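Long-range contacts in SnoaL-like domain-containing protein (Burkholderia thailandensis E264, PDB 3EC9), which is of unknown function but has the SnoaL-like, NTF2-type fold, many of whose relatives bind or transform small molecules in a pocket: residues B[14-18]-B[85-90]; B[40-46]-B[122-128]; B[106-110]-B[133-137]. All coordinates share one frame; numbering follows the deposited sequence. Where two conformers were deposited one is given.

Contact 1 of 3, residues B[14-18]-B[85-90]; sequences PYQIV and DAGDTV
The first turn of helix 14-26, the N-terminal helix of this NTF2-like fold, rests on the beta hairpin formed by strands 73-86 and 89-100, with Pro14 set against the carbonyl of Gly87. Pro14 CB lies 3.3 Å from Gly87 O, and CG of the same ring leans over the backbone of Asp88. The hairpin turns through a type II' beta turn from Ala86 to Thr89, and Gly87 takes the positive phi (87°) of its second position. Asp85 braces this turn: its OD1 accepts the backbone N-H of Gly87 at 3.1 Å, an Asx turn in which the donor arrives nearly end-on to the carboxylate C-O bond.

Below the turn, Val90 fills the angle between helix and sheet. Its CG2 sits 3.6 Å from Tyr15 N and also touches the carbonyl carbon of Pro14, while CG1, carried anti to the backbone N (chi1 -178°), meets Val18 tip to tip, with CG1 to CG1 at 4.1 Å. Tyr15 crosses Asp85 at about a right angle, its CD2 3.6 Å from Asp85 CB, and ring and carboxylate planes differ by 28°. Leu83 lies against both Tyr15 and Val90, and Val117 of strand 106-118 touches Pro14.

The polar link is one water. It accepts the N-H of Tyr15 at 3.1 Å and donates to Asp85 OD1 and to Gly87 O, the latter at 2.7 Å. The amide of Tyr15, in the first turn of its helix, has no carbonyl of a preceding turn to bond to, so the water serves it and joins helix to hairpin. Two donors, this water and Gly87 N, hold OD1; lying by the helix N-terminus, the carboxylate would probably be favoured as the anion.

Contact 2 of 3, residues B[40-46]-B[122-128]; sequences AIEWTEM and IVHFEQF
Trp43 and Phe125 stack face to face at the apolar centre of a parallel pairing between strands 41-45 and 121-129, within the mixed sheet of the NTF2-like fold. The centroid of the six-membered Trp43 ring lies 3.9 Å from that of Phe125, with the planes 20° apart. Phe125 CD1 sits over the five-membered ring of the indole, 3.4 Å from CE2 of Trp43, and Phe125 CB lies off-centre over the benzene part. Paired in register, both residues point to the same face; CG anti to the backbone N (chi1 177° for Trp43) then turns the indole toward Phe125. Ile61 touches Trp43, and Trp115 meets Phe125 edge to face.

Beside the stack, Ile41 CD1 packs on Ile122 CG2; at the far end the methyl CE of selenomethionine Met46 reaches Phe128. On the side of Glu42 and His124, the modelled His124 ring has one face over the backbone O of Glu42. Backbone bonds follow: Phe125 N to Glu42 O at 3.0 Å, Thr44 N to Phe125 O at 2.8 Å and Gln127 N to Thr44 O, while Val123 and His124 form a classic beta bulge opposite Arg116.

Polar groups close the far end. Trp43 NE1 donates to Glu45 OE2 at 3.0 Å, on the anti side and tilted out of the plane of a carboxylate almost parallel to the Phe125 ring. Acetate near Glu45 and glycerol near Phe125 may mark a pocket here. Gln127 continues the ladder with its side chain: OE1 takes the N-H of Met46 at 2.8 Å, and NE2 is bonded to Tyr96 OH.

Contact 3 of 3, residues B[106-110]-B[133-137]; sequences SFECR and LVAQA
Phe107 reaches from strand 106-118 to the C-terminal helix 131-137, which packs against the sheet with its short segment running nearly antiparallel to the strand, at 176°. Its CB lies 3.6 Å from Leu133 O and 4.1 Å from Ala137 CB, so the first carbon sits against one helical turn. From there chi1 (79°) places CG between the backbone N and the carbonyl carbon, turning the ring alongside Val134 with both side chains pointing the same way. CD2, CE2 and CZ of the ring all meet Val134 CG2, with CE2 nearest at 3.6 Å. This methyl stands over one face of the ring, 4.1 Å from its centroid, a CH-pi contact. Trp73 meets the same phenyl ring at a steep angle between planes, and it also touches Val134 and Ala137.

Two residues on, facing the helix as Phe107 does, Cys109 completes the patch. Its SG lies 4.0 Å from Val134 CG2, while its CB touches Leu133 CD2 at 3.9 Å. That leucine methyl also reaches the backbone, 3.6 Å from Glu108 O, and at the other end Ala137 CB comes near Ser106 O. Beyond the patch, Gly48 of the second subunit packs on Leu133, and Arg110 makes salt bridges with Asp81 and with Glu126 of the second subunit.

The side chains meet through carbon and sulfur, with backbone carbonyls at the margin; the strand's backbone is held by strand 89-100, where Phe107 pairs with Gly98 and Cys109 with Tyr96. The fit therefore depends on shape and dispersion, with the CH-pi contact adding a weak directional preference.

In the fold
Contact 2 lies nearest the centre of the chain, about 8 Å from it centre to centre, and is the core pairing: strand to strand, with a backbone ladder and a stacked aromatic pair. The centres of contacts 1 and 3 lie about 15 Å out, on opposite sides, and each sets a helix against the same sheet. Contact 1 is bridged by a water beside a hairpin turn; contact 3 is apolar, without a bridging water among its atoms. Ile17 CG2 touches Ile122 CG1 at 3.8 Å, joining contacts 1 and 2. Segments of contacts 2 and 3 alternate, helix 131-137 following strand 121-129. Glu126 forms a salt bridge with Arg110 of the second subunit, and Arg110 likewise with its Glu126.

Contact 1 of 3, residues B[14-18]-B[85-90]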
ATOM      1  N   PRO B  14     -12.269  14.850  -6.907  1.00 11.15           N
ATOM      2  CA  PRO B  14     -10.943  14.228  -6.706  1.00 10.72           C
ATOM      3  C   PRO B  14     -10.687  12.919  -7.423  1.00 10.44           C
ATOM      4  O   PRO B  14      -9.596  12.686  -7.949  1.00  9.95           O
ATOM      5  CB  PRO B  14     -10.886  14.054  -5.171  1.00 10.50           C
ATOM      6  CG  PRO B  14     -11.711  15.253  -4.641  1.00 13.20           C
ATOM      7  CD  PRO B  14     -12.858  15.351  -5.642  1.00 13.57           C
ATOM      8  N   TYR B  15     -11.684  12.025  -7.435  1.00 10.03           N
ATOM      9  CA  TYR B  15     -11.566  10.780  -8.174  1.00 10.77           C
ATOM     10  C   TYR B  15     -11.194  11.032  -9.653  1.00  9.46           C
ATOM     11  O   TYR B  15     -10.316  10.387 -10.232  1.00 10.88           O
ATOM     12  CB  TYR B  15     -12.900   9.992  -8.070  1.00  9.92           C
ATOM     13  CG  TYR B  15     -12.980   8.688  -8.851  1.00 10.89           C
ATOM     14  CD1 TYR B  15     -13.273   8.693 -10.200  1.00  8.48           C
ATOM     15  CD2 TYR B  15     -12.773   7.460  -8.222  1.00 11.51           C
ATOM     16  CE1 TYR B  15     -13.353   7.537 -10.939  1.00 11.39           C
ATOM     17  CE2 TYR B  15     -12.855   6.283  -8.941  1.00 11.85           C
ATOM     18  CZ  TYR B  15     -13.135   6.323 -10.310  1.00 12.60           C
ATOM     19  OH  TYR B  15     -13.200   5.139 -11.043  1.00 14.19           O
ATOM     20  N   GLN B  16     -11.938  11.937 -10.285  1.00 10.42           N
ATOM     21  CA  GLN B  16     -11.709  12.272 -11.704  1.00 10.72           C
ATOM     22  C   GLN B  16     -10.340  12.884 -11.935  1.00 10.73           C
ATOM     23  O   GLN B  16      -9.629  12.545 -12.903  1.00 11.15           O
ATOM     24  CB  GLN B  16     -12.812  13.208 -12.173  1.00 11.69           C
ATOM     25  CG  GLN B  16     -14.167  12.532 -12.302  1.00 13.54           C
ATOM     26  CD  GLN B  16     -15.240  13.502 -12.706  1.00 15.63           C
ATOM     27  OE1 GLN B  16     -15.507  14.432 -11.974  1.00 12.14           O
ATOM     28  NE2 GLN B  16     -15.803  13.350 -13.912  1.00 12.13           N
ATOM     29  N   ILE B  17      -9.947  13.784 -11.040  1.00 10.02           N
ATOM     30  CA  ILE B  17      -8.640  14.421 -11.107  1.00  9.48           C
ATOM     31  C   ILE B  17      -7.515  13.365 -11.051  1.00  8.74           C
ATOM     32  O   ILE B  17      -6.537  13.407 -11.788  1.00 11.53           O
ATOM     33  CB  ILE B  17      -8.477  15.464  -9.971  1.00 11.00           C
ATOM     34  CG1 ILE B  17      -9.447  16.622 -10.252  1.00 13.62           C
ATOM     35  CG2 ILE B  17      -7.001  16.007  -9.827  1.00 11.17           C
ATOM     36  CD1 ILE B  17      -9.601  17.668  -9.124  1.00 12.68           C
ATOM     37  N   VAL B  18      -7.649  12.409 -10.131  1.00  9.95           N
ATOM     38  CA  VAL B  18      -6.648  11.349 -10.008  1.00 11.09           C
ATOM     39  C   VAL B  18      -6.713  10.403 -11.197  1.00 11.64           C
ATOM     40  O   VAL B  18      -5.691  10.041 -11.755  1.00 11.60           O
ATOM     41  CB  VAL B  18      -6.824  10.595  -8.668  1.00  9.08           C
ATOM     42  CG1 VAL B  18      -5.964   9.295  -8.612  1.00 10.75           C
ATOM     43  CG2 VAL B  18      -6.483  11.535  -7.513  1.00  9.88           C
ATOM     44  N   ASP B  85     -12.964   5.581  -4.393  1.00 11.29           N
ATOM     45  CA  ASP B  85     -13.369   6.962  -4.154  1.00 10.50           C
ATOM     46  C   ASP B  85     -13.735   7.121  -2.684  1.00 12.59           C
ATOM     47  O   ASP B  85     -14.820   6.729  -2.284  1.00 11.83           O
ATOM     48  CB  ASP B  85     -14.585   7.271  -5.075  1.00 12.24           C
ATOM     49  CG  ASP B  85     -14.979   8.733  -5.077  1.00 17.44           C
ATOM     50  OD1 ASP B  85     -14.513   9.488  -4.224  1.00 16.42           O
ATOM     51  OD2 ASP B  85     -15.805   9.143  -5.949  1.00 15.22           O
ATOM     52  N   ALA B  86     -12.856   7.754  -1.888  1.00 11.96           N
ATOM     53  CA  ALA B  86     -13.144   8.082  -0.478  1.00 11.66           C
ATOM     54  C   ALA B  86     -13.282   9.616  -0.331  1.00 12.54           C
ATOM     55  O   ALA B  86     -12.879  10.233   0.669  1.00 13.90           O
ATOM     56  CB  ALA B  86     -12.016   7.517   0.437  1.00 10.27           C
ATOM     57  N   GLY B  87     -13.820  10.260  -1.352  1.00 12.74           N
ATOM     58  CA  GLY B  87     -14.163  11.680  -1.248  1.00 12.06           C
ATOM     59  C   GLY B  87     -12.990  12.567  -1.599  1.00 11.39           C
ATOM     60  O   GLY B  87     -12.558  12.613  -2.760  1.00 11.62           O
ATOM     61  N   ASP B  88     -12.400  13.204  -0.598  1.00 11.83           N
ATOM     62  CA  ASP B  88     -11.208  14.006  -0.838  1.00 13.73           C
ATOM     63  C   ASP B  88      -9.969  13.151  -0.961  1.00 13.34           C
ATOM     64  O   ASP B  88      -8.941  13.616  -1.461  1.00 12.76           O
ATOM     65  CB  ASP B  88     -10.995  15.009   0.279  1.00 14.10           C
ATOM     66  CG  ASP B  88     -12.095  16.073   0.323  1.00 22.40           C
ATOM     67  OD1 ASP B  88     -12.703  16.337  -0.738  1.00 24.43           O
ATOM     68  OD2 ASP B  88     -12.336  16.602   1.434  1.00 37.05           O
ATOM     69  N   THR B  89     -10.056  11.915  -0.475  0.50 12.15           N
ATOM     70  CA  THR B  89      -8.982  10.940  -0.667  0.50 12.03           C
ATOM     71  C   THR B  89      -9.417   9.952  -1.746  0.50  9.76           C
ATOM     72  O   THR B  89     -10.619   9.653  -1.915  0.50  8.71           O
ATOM     73  CB  THR B  89      -8.600  10.191   0.654  0.50 11.31           C
ATOM     74  OG1 THR B  89      -7.612   9.176   0.399  0.50 22.55           O
ATOM     75  CG2 THR B  89      -9.792   9.550   1.252  0.50 12.43           C
ATOM     76  N   VAL B  90      -8.432   9.468  -2.495  1.00 10.40           N
ATOM     77  CA  VAL B  90      -8.691   8.518  -3.575  1.00  9.04           C
ATOM     78  C   VAL B  90      -7.570   7.479  -3.458  1.00 10.32           C
ATOM     79  O   VAL B  90      -6.437   7.878  -3.204  1.00 10.44           O
ATOM     80  CB  VAL B  90      -8.624   9.188  -4.932  1.00 10.28           C
ATOM     81  CG1 VAL B  90      -8.940   8.184  -6.096  1.00 10.86           C
ATOM     82  CG2 VAL B  90      -9.571  10.409  -4.952  1.00 12.74           C
TER
HETATM   83  O   HOH W   1     -13.792  12.016  -5.143  1.00 14.22           O

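Contact 2 of 3, residues B[40-46]-B[122-128]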
ATOM      1  N   ALA B  40       1.748  23.173  -2.897  1.00 17.77           N
ATOM      2  CA  ALA B  40       2.020  22.630  -1.574  1.00 21.36           C
ATOM      3  C   ALA B  40       2.122  21.084  -1.588  1.00 17.88           C
ATOM      4  O   ALA B  40       2.085  20.466  -0.546  1.00 16.18           O
ATOM      5  CB  ALA B  40       0.910  23.074  -0.623  1.00 24.42           C
ATOM      6  N   ILE B  41       2.296  20.489  -2.762  1.00 14.51           N
ATOM      7  CA  ILE B  41       2.362  19.020  -2.883  1.00 11.71           C
ATOM      8  C   ILE B  41       3.356  18.361  -1.907  1.00 12.17           C
ATOM      9  O   ILE B  41       4.468  18.839  -1.755  1.00 14.23           O
ATOM     10  CB  ILE B  41       2.773  18.600  -4.345  1.00 15.15           C
ATOM     11  CG1 ILE B  41       2.682  17.085  -4.567  1.00 14.60           C
ATOM     12  CG2 ILE B  41       4.168  19.111  -4.676  1.00 14.60           C
ATOM     13  CD1 ILE B  41       1.310  16.517  -4.334  1.00 12.76           C
ATOM     14  N   GLU B  42       2.950  17.242  -1.291  1.00 10.27           N
ATOM     15  CA  GLU B  42       3.848  16.297  -0.636  1.00 12.24           C
ATOM     16  C   GLU B  42       3.653  14.935  -1.311  1.00 13.04           C
ATOM     17  O   GLU B  42       2.598  14.329  -1.188  1.00 11.53           O
ATOM     18  CB  GLU B  42       3.563  16.259   0.867  1.00 15.40           C
ATOM     19  CG  GLU B  42       3.818  17.613   1.525  1.00 19.11           C
ATOM     20  CD  GLU B  42       3.593  17.622   3.029  1.00 28.81           C
ATOM     21  OE1 GLU B  42       3.388  16.538   3.629  1.00 37.22           O
ATOM     22  OE2 GLU B  42       3.636  18.735   3.606  1.00 44.21           O
ATOM     23  N   TRP B  43       4.652  14.508  -2.067  1.00 11.30           N
ATOM     24  CA  TRP B  43       4.608  13.276  -2.849  1.00 10.33           C
ATOM     25  C   TRP B  43       5.684  12.338  -2.285  1.00 10.36           C
ATOM     26  O   TRP B  43       6.891  12.580  -2.416  1.00 11.98           O
ATOM     27  CB  TRP B  43       4.867  13.619  -4.302  1.00 11.93           C
ATOM     28  CG  TRP B  43       4.925  12.488  -5.229  1.00 13.19           C
ATOM     29  CD1 TRP B  43       5.851  11.448  -5.236  1.00 11.49           C
ATOM     30  CD2 TRP B  43       4.069  12.251  -6.350  1.00 10.89           C
ATOM     31  NE1 TRP B  43       5.617  10.610  -6.281  1.00 12.58           N
ATOM     32  CE2 TRP B  43       4.544  11.077  -6.998  1.00 10.71           C
ATOM     33  CE3 TRP B  43       2.977  12.934  -6.901  1.00 10.28           C
ATOM     34  CZ2 TRP B  43       3.932  10.541  -8.150  1.00  9.89           C
ATOM     35  CZ3 TRP B  43       2.351  12.370  -8.054  1.00  9.62           C
ATOM     36  CH2 TRP B  43       2.846  11.194  -8.653  1.00 10.40           C
ATOM     37  N   THR B  44       5.222  11.288  -1.619  1.00  9.06           N
ATOM     38  CA  THR B  44       6.071  10.347  -0.939  1.00 10.46           C
ATOM     39  C   THR B  44       6.206   8.976  -1.669  1.00  9.88           C
ATOM     40  O   THR B  44       5.253   8.213  -1.833  1.00  8.51           O
ATOM     41  CB  THR B  44       5.615  10.087   0.505  1.00 11.27           C
ATOM     42  OG1 THR B  44       5.606  11.344   1.196  1.00 12.53           O
ATOM     43  CG2 THR B  44       6.521   9.062   1.184  1.00 11.65           C
ATOM     44  N   GLU B  45       7.422   8.688  -2.102  1.00  9.17           N
ATOM     45  CA  GLU B  45       7.810   7.381  -2.624  1.00 10.46           C
ATOM     46  C   GLU B  45       8.247   6.582  -1.368  1.00 10.07           C
ATOM     47  O   GLU B  45       8.871   7.127  -0.449  1.00  9.11           O
ATOM     48  CB  GLU B  45       8.972   7.510  -3.607  1.00 10.08           C
ATOM     49  CG  GLU B  45       8.596   8.221  -4.901  1.00  8.73           C
ATOM     50  CD  GLU B  45       7.785   7.379  -5.808  1.00 13.96           C
ATOM     51  OE1 GLU B  45       8.285   6.360  -6.299  1.00 11.06           O
ATOM     52  OE2 GLU B  45       6.651   7.761  -6.102  1.00 12.89           O
HETATM   53  N   MSE B  46       7.831   5.316  -1.313  1.00  8.51           N
HETATM   54  CA  MSE B  46       8.050   4.515  -0.119  1.00  8.76           C
HETATM   55  C   MSE B  46       9.527   4.384   0.285  1.00  8.81           C
HETATM   56  O   MSE B  46      10.386   4.300  -0.560  1.00 10.09           O
HETATM   57  CB  MSE B  46       7.437   3.128  -0.318  1.00 10.10           C
HETATM   58  CG  MSE B  46       7.362   2.335   0.902  1.00 11.44           C
HETATM   59 SE   MSE B  46       6.394   0.621   0.713  0.75  7.58          SE
HETATM   60  CE  MSE B  46       4.855   0.817   1.918  1.00 10.99           C
ATOM     61  N   ILE B 122      -4.145  18.229  -6.432  1.00 11.25           N
ATOM     62  CA  ILE B 122      -3.541  17.116  -5.709  1.00 11.21           C
ATOM     63  C   ILE B 122      -2.511  17.674  -4.722  1.00 10.85           C
ATOM     64  O   ILE B 122      -1.528  18.304  -5.121  1.00 12.24           O
ATOM     65  CB  ILE B 122      -2.857  16.141  -6.696  1.00 11.91           C
ATOM     66  CG1 ILE B 122      -3.884  15.473  -7.634  1.00 12.70           C
ATOM     67  CG2 ILE B 122      -2.057  15.060  -5.955  1.00 12.15           C
ATOM     68  CD1 ILE B 122      -3.207  14.728  -8.825  1.00 12.13           C
ATOM     69  N   VAL B 123      -2.757  17.438  -3.434  1.00 10.73           N
ATOM     70  CA  VAL B 123      -1.832  17.907  -2.373  1.00 11.74           C
ATOM     71  C   VAL B 123      -0.995  16.816  -1.673  1.00 11.01           C
ATOM     72  O   VAL B 123      -0.043  17.116  -0.997  1.00 10.47           O
ATOM     73  CB  VAL B 123      -2.590  18.671  -1.289  1.00 12.87           C
ATOM     74  CG1 VAL B 123      -3.124  19.995  -1.852  1.00 12.99           C
ATOM     75  CG2 VAL B 123      -3.664  17.862  -0.619  1.00 14.22           C
ATOM     76  N   HIS B 124      -1.419  15.570  -1.752  0.50 11.75           N
ATOM     77  CA  HIS B 124      -0.624  14.468  -1.173  0.50 12.26           C
ATOM     78  C   HIS B 124      -0.732  13.209  -2.055  0.50 10.35           C
ATOM     79  O   HIS B 124      -1.795  12.871  -2.590  0.50 11.45           O
ATOM     80  CB  HIS B 124      -1.031  14.137   0.283  0.50 13.48           C
ATOM     81  CG  HIS B 124       0.117  13.696   1.157  0.50 12.88           C
ATOM     82  ND1 HIS B 124       0.595  12.402   1.192  0.50 21.90           N
ATOM     83  CD2 HIS B 124       0.873  14.399   2.041  0.50 15.14           C
ATOM     84  CE1 HIS B 124       1.603  12.330   2.044  0.50 23.13           C
ATOM     85  NE2 HIS B 124       1.794  13.528   2.571  0.50 22.52           N
ATOM     86  N   PHE B 125       0.401  12.527  -2.163  1.00  8.91           N
ATOM     87  CA  PHE B 125       0.519  11.204  -2.790  1.00 10.67           C
ATOM     88  C   PHE B 125       1.405  10.380  -1.879  1.00 12.66           C
ATOM     89  O   PHE B 125       2.448  10.857  -1.401  1.00 10.65           O
ATOM     90  CB  PHE B 125       1.196  11.300  -4.157  1.00 10.18           C
ATOM     91  CG  PHE B 125       1.683   9.997  -4.720  1.00  8.45           C
ATOM     92  CD1 PHE B 125       2.973   9.528  -4.442  1.00  8.63           C
ATOM     93  CD2 PHE B 125       0.845   9.229  -5.516  1.00  9.20           C
ATOM     94  CE1 PHE B 125       3.392   8.340  -4.992  1.00  9.53           C
ATOM     95  CE2 PHE B 125       1.289   8.016  -6.082  1.00 10.32           C
ATOM     96  CZ  PHE B 125       2.546   7.595  -5.815  1.00 10.11           C
ATOM     97  N   GLU B 126       1.008   9.130  -1.654  1.00  9.64           N
ATOM     98  CA  GLU B 126       1.894   8.209  -0.954  1.00  9.48           C
ATOM     99  C   GLU B 126       1.842   6.818  -1.610  1.00  9.36           C
ATOM    100  O   GLU B 126       0.754   6.288  -1.870  1.00  9.93           O
ATOM    101  CB  GLU B 126       1.647   8.184   0.565  1.00 10.44           C
ATOM    102  CG  GLU B 126       2.639   7.243   1.313  1.00 10.97           C
ATOM    103  CD  GLU B 126       2.510   7.269   2.795  1.00 13.35           C
ATOM    104  OE1 GLU B 126       1.567   7.922   3.338  1.00 11.48           O
ATOM    105  OE2 GLU B 126       3.422   6.693   3.467  1.00 12.11           O
ATOM    106  N   GLN B 127       3.012   6.229  -1.840  1.00  9.09           N
ATOM    107  CA  GLN B 127       3.148   4.953  -2.507  1.00  8.94           C
ATOM    108  C   GLN B 127       3.348   3.822  -1.447  1.00 10.01           C
ATOM    109  O   GLN B 127       4.120   3.978  -0.496  1.00  9.96           O
ATOM    110  CB  GLN B 127       4.406   5.005  -3.387  1.00  8.10           C
ATOM    111  CG  GLN B 127       4.811   3.722  -4.057  1.00  9.56           C
ATOM    112  CD  GLN B 127       6.285   3.820  -4.509  1.00  9.77           C
ATOM    113  OE1 GLN B 127       7.205   4.053  -3.684  1.00 10.93           O
ATOM    114  NE2 GLN B 127       6.508   3.673  -5.792  1.00 12.91           N
ATOM    115  N   PHE B 128       2.663   2.692  -1.656  1.00  9.30           N
ATOM    116  CA  PHE B 128       2.818   1.504  -0.832  1.00  8.60           C
ATOM    117  C   PHE B 128       3.018   0.300  -1.758  1.00  8.77           C
ATOM    118  O   PHE B 128       2.066  -0.161  -2.372  1.00 10.20           O
ATOM    119  CB  PHE B 128       1.589   1.247   0.052  1.00 10.21           C
ATOM    120  CG  PHE B 128       1.179   2.420   0.931  1.00 10.61           C
ATOM    121  CD1 PHE B 128       0.499   3.471   0.383  1.00 12.92           C
ATOM    122  CD2 PHE B 128       1.509   2.450   2.278  1.00 11.46           C
ATOM    123  CE1 PHE B 128       0.133   4.558   1.181  1.00 10.30           C
ATOM    124  CE2 PHE B 128       1.147   3.515   3.088  1.00 10.64           C
ATOM    125  CZ  PHE B 128       0.460   4.589   2.533  1.00 12.68           C
TER
HETATM  126  O   HOH W   2       0.363  18.519   1.468  1.00 43.14           O

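Contact 3 of 3, residues B[106-110]-B[133-137]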
ATOM      1  N   SER B 106      13.776  -8.625 -14.455  0.50 12.46           N
ATOM      2  CA  SER B 106      12.429  -8.045 -14.326  0.50 13.91           C
ATOM      3  C   SER B 106      11.784  -8.373 -12.984  0.50 14.35           C
ATOM      4  O   SER B 106      12.250  -9.244 -12.256  0.50 11.69           O
ATOM      5  CB  SER B 106      11.520  -8.516 -15.462  0.50 15.16           C
ATOM      6  OG  SER B 106      11.408  -9.921 -15.476  0.50 13.17           O
ATOM      7  N   PHE B 107      10.715  -7.639 -12.668  1.00 13.47           N
ATOM      8  CA  PHE B 107       9.852  -7.906 -11.509  1.00 12.89           C
ATOM      9  C   PHE B 107       8.443  -7.522 -11.922  1.00 12.03           C
ATOM     10  O   PHE B 107       8.207  -6.758 -12.886  1.00 13.12           O
ATOM     11  CB  PHE B 107      10.238  -7.048 -10.270  1.00 12.71           C
ATOM     12  CG  PHE B 107       9.730  -5.616 -10.360  1.00  9.61           C
ATOM     13  CD1 PHE B 107      10.417  -4.668 -11.127  1.00 12.95           C
ATOM     14  CD2 PHE B 107       8.576  -5.219  -9.726  1.00  9.88           C
ATOM     15  CE1 PHE B 107       9.960  -3.386 -11.227  1.00 14.23           C
ATOM     16  CE2 PHE B 107       8.116  -3.924  -9.828  1.00  9.93           C
ATOM     17  CZ  PHE B 107       8.794  -3.010 -10.588  1.00 11.20           C
ATOM     18  N   GLU B 108       7.492  -8.040 -11.142  1.00 10.88           N
ATOM     19  CA  GLU B 108       6.129  -7.573 -11.161  1.00 10.11           C
ATOM     20  C   GLU B 108       5.646  -7.599  -9.708  1.00 11.12           C
ATOM     21  O   GLU B 108       5.871  -8.541  -8.998  1.00 12.63           O
ATOM     22  CB  GLU B 108       5.264  -8.463 -12.058  1.00 14.20           C
ATOM     23  CG  GLU B 108       3.798  -8.086 -12.089  1.00 14.26           C
ATOM     24  CD  GLU B 108       3.021  -8.842 -13.096  1.00 17.28           C
ATOM     25  OE1 GLU B 108       3.470  -9.927 -13.502  1.00 38.64           O
ATOM     26  OE2 GLU B 108       1.949  -8.330 -13.501  1.00 31.99           O
ATOM     27  N   CYS B 109       4.943  -6.574  -9.281  1.00  9.13           N
ATOM     28  CA  CYS B 109       4.391  -6.605  -7.909  1.00 12.05           C
ATOM     29  C   CYS B 109       3.173  -5.691  -7.745  1.00 10.38           C
ATOM     30  O   CYS B 109       2.823  -4.918  -8.653  1.00 11.38           O
ATOM     31  CB  CYS B 109       5.493  -6.228  -6.902  1.00 11.20           C
ATOM     32  SG  CYS B 109       5.927  -4.438  -6.911  1.00 12.52           S
ATOM     33  N   ARG B 110       2.547  -5.762  -6.582  1.00 10.23           N
ATOM     34  CA  ARG B 110       1.394  -4.942  -6.277  1.00  8.02           C
ATOM     35  C   ARG B 110       1.779  -3.592  -5.723  1.00  9.63           C
ATOM     36  O   ARG B 110       2.878  -3.387  -5.162  1.00 10.10           O
ATOM     37  CB  ARG B 110       0.481  -5.685  -5.300  1.00  9.51           C
ATOM     38  CG  ARG B 110      -0.126  -6.996  -5.869  1.00 11.05           C
ATOM     39  CD  ARG B 110      -1.220  -6.695  -6.800  1.00 11.60           C
ATOM     40  NE  ARG B 110      -2.468  -6.387  -6.101  1.00 14.35           N
ATOM     41  CZ  ARG B 110      -3.541  -5.860  -6.679  1.00 15.05           C
ATOM     42  NH1 ARG B 110      -3.499  -5.466  -7.945  1.00 15.71           N
ATOM     43  NH2 ARG B 110      -4.669  -5.723  -6.001  1.00 12.77           N
ATOM     44  N   LEU B 133      10.415  -7.119  -3.695  1.00  9.99           N
ATOM     45  CA  LEU B 133      10.417  -7.617  -5.097  1.00 11.12           C
ATOM     46  C   LEU B 133      11.102  -6.668  -6.058  1.00 12.28           C
ATOM     47  O   LEU B 133      11.771  -7.112  -6.983  1.00 14.74           O
ATOM     48  CB  LEU B 133       9.005  -7.963  -5.570  1.00  9.94           C
ATOM     49  CG  LEU B 133       8.489  -9.366  -5.191  1.00  9.90           C
ATOM     50  CD1 LEU B 133       8.592  -9.726  -3.710  1.00 12.44           C
ATOM     51  CD2 LEU B 133       7.054  -9.622  -5.720  1.00 11.78           C
ATOM     52  N   VAL B 134      10.920  -5.358  -5.884  1.00 12.16           N
ATOM     53  CA  VAL B 134      11.649  -4.401  -6.710  1.00 10.88           C
ATOM     54  C   VAL B 134      13.174  -4.507  -6.470  1.00 13.31           C
ATOM     55  O   VAL B 134      13.997  -4.596  -7.392  1.00 12.77           O
ATOM     56  CB  VAL B 134      11.148  -2.981  -6.416  1.00 10.62           C
ATOM     57  CG1 VAL B 134      11.989  -1.979  -7.240  1.00 12.64           C
ATOM     58  CG2 VAL B 134       9.629  -2.835  -6.700  1.00 12.92           C
ATOM     59  N   ALA B 135      13.539  -4.560  -5.202  1.00 12.54           N
ATOM     60  CA  ALA B 135      14.930  -4.736  -4.793  1.00 14.34           C
ATOM     61  C   ALA B 135      15.574  -6.029  -5.357  1.00 15.11           C
ATOM     62  O   ALA B 135      16.755  -6.034  -5.727  1.00 16.92           O
ATOM     63  CB  ALA B 135      15.038  -4.677  -3.249  1.00 14.02           C
ATOM     64  N   GLN B 136      14.824  -7.110  -5.442  1.00 14.77           N
ATOM     65  CA  GLN B 136      15.343  -8.375  -5.984  1.00 16.31           C
ATOM     66  C   GLN B 136      15.807  -8.194  -7.436  1.00 15.25           C
ATOM     67  O   GLN B 136      16.774  -8.819  -7.889  1.00 16.92           O
ATOM     68  CB  GLN B 136      14.282  -9.480  -5.912  1.00 17.13           C
ATOM     69  CG  GLN B 136      14.025 -10.066  -4.548  1.00 19.70           C
ATOM     70  CD  GLN B 136      12.742 -10.967  -4.484  1.00 20.21           C
ATOM     71  OE1 GLN B 136      11.952 -11.069  -5.434  1.00 20.47           O
ATOM     72  NE2 GLN B 136      12.575 -11.628  -3.369  1.00 28.69           N
ATOM     73  N   ALA B 137      15.082  -7.383  -8.193  1.00 11.80           N
ATOM     74  CA  ALA B 137      15.411  -7.118  -9.591  1.00 13.67           C
ATOM     75  C   ALA B 137      16.732  -6.325  -9.707  1.00 14.40           C
ATOM     76  O   ALA B 137      17.354  -6.318 -10.755  1.00 15.62           O
ATOM     77  CB  ALA B 137      14.270  -6.376 -10.285  1.00 14.61           C
TER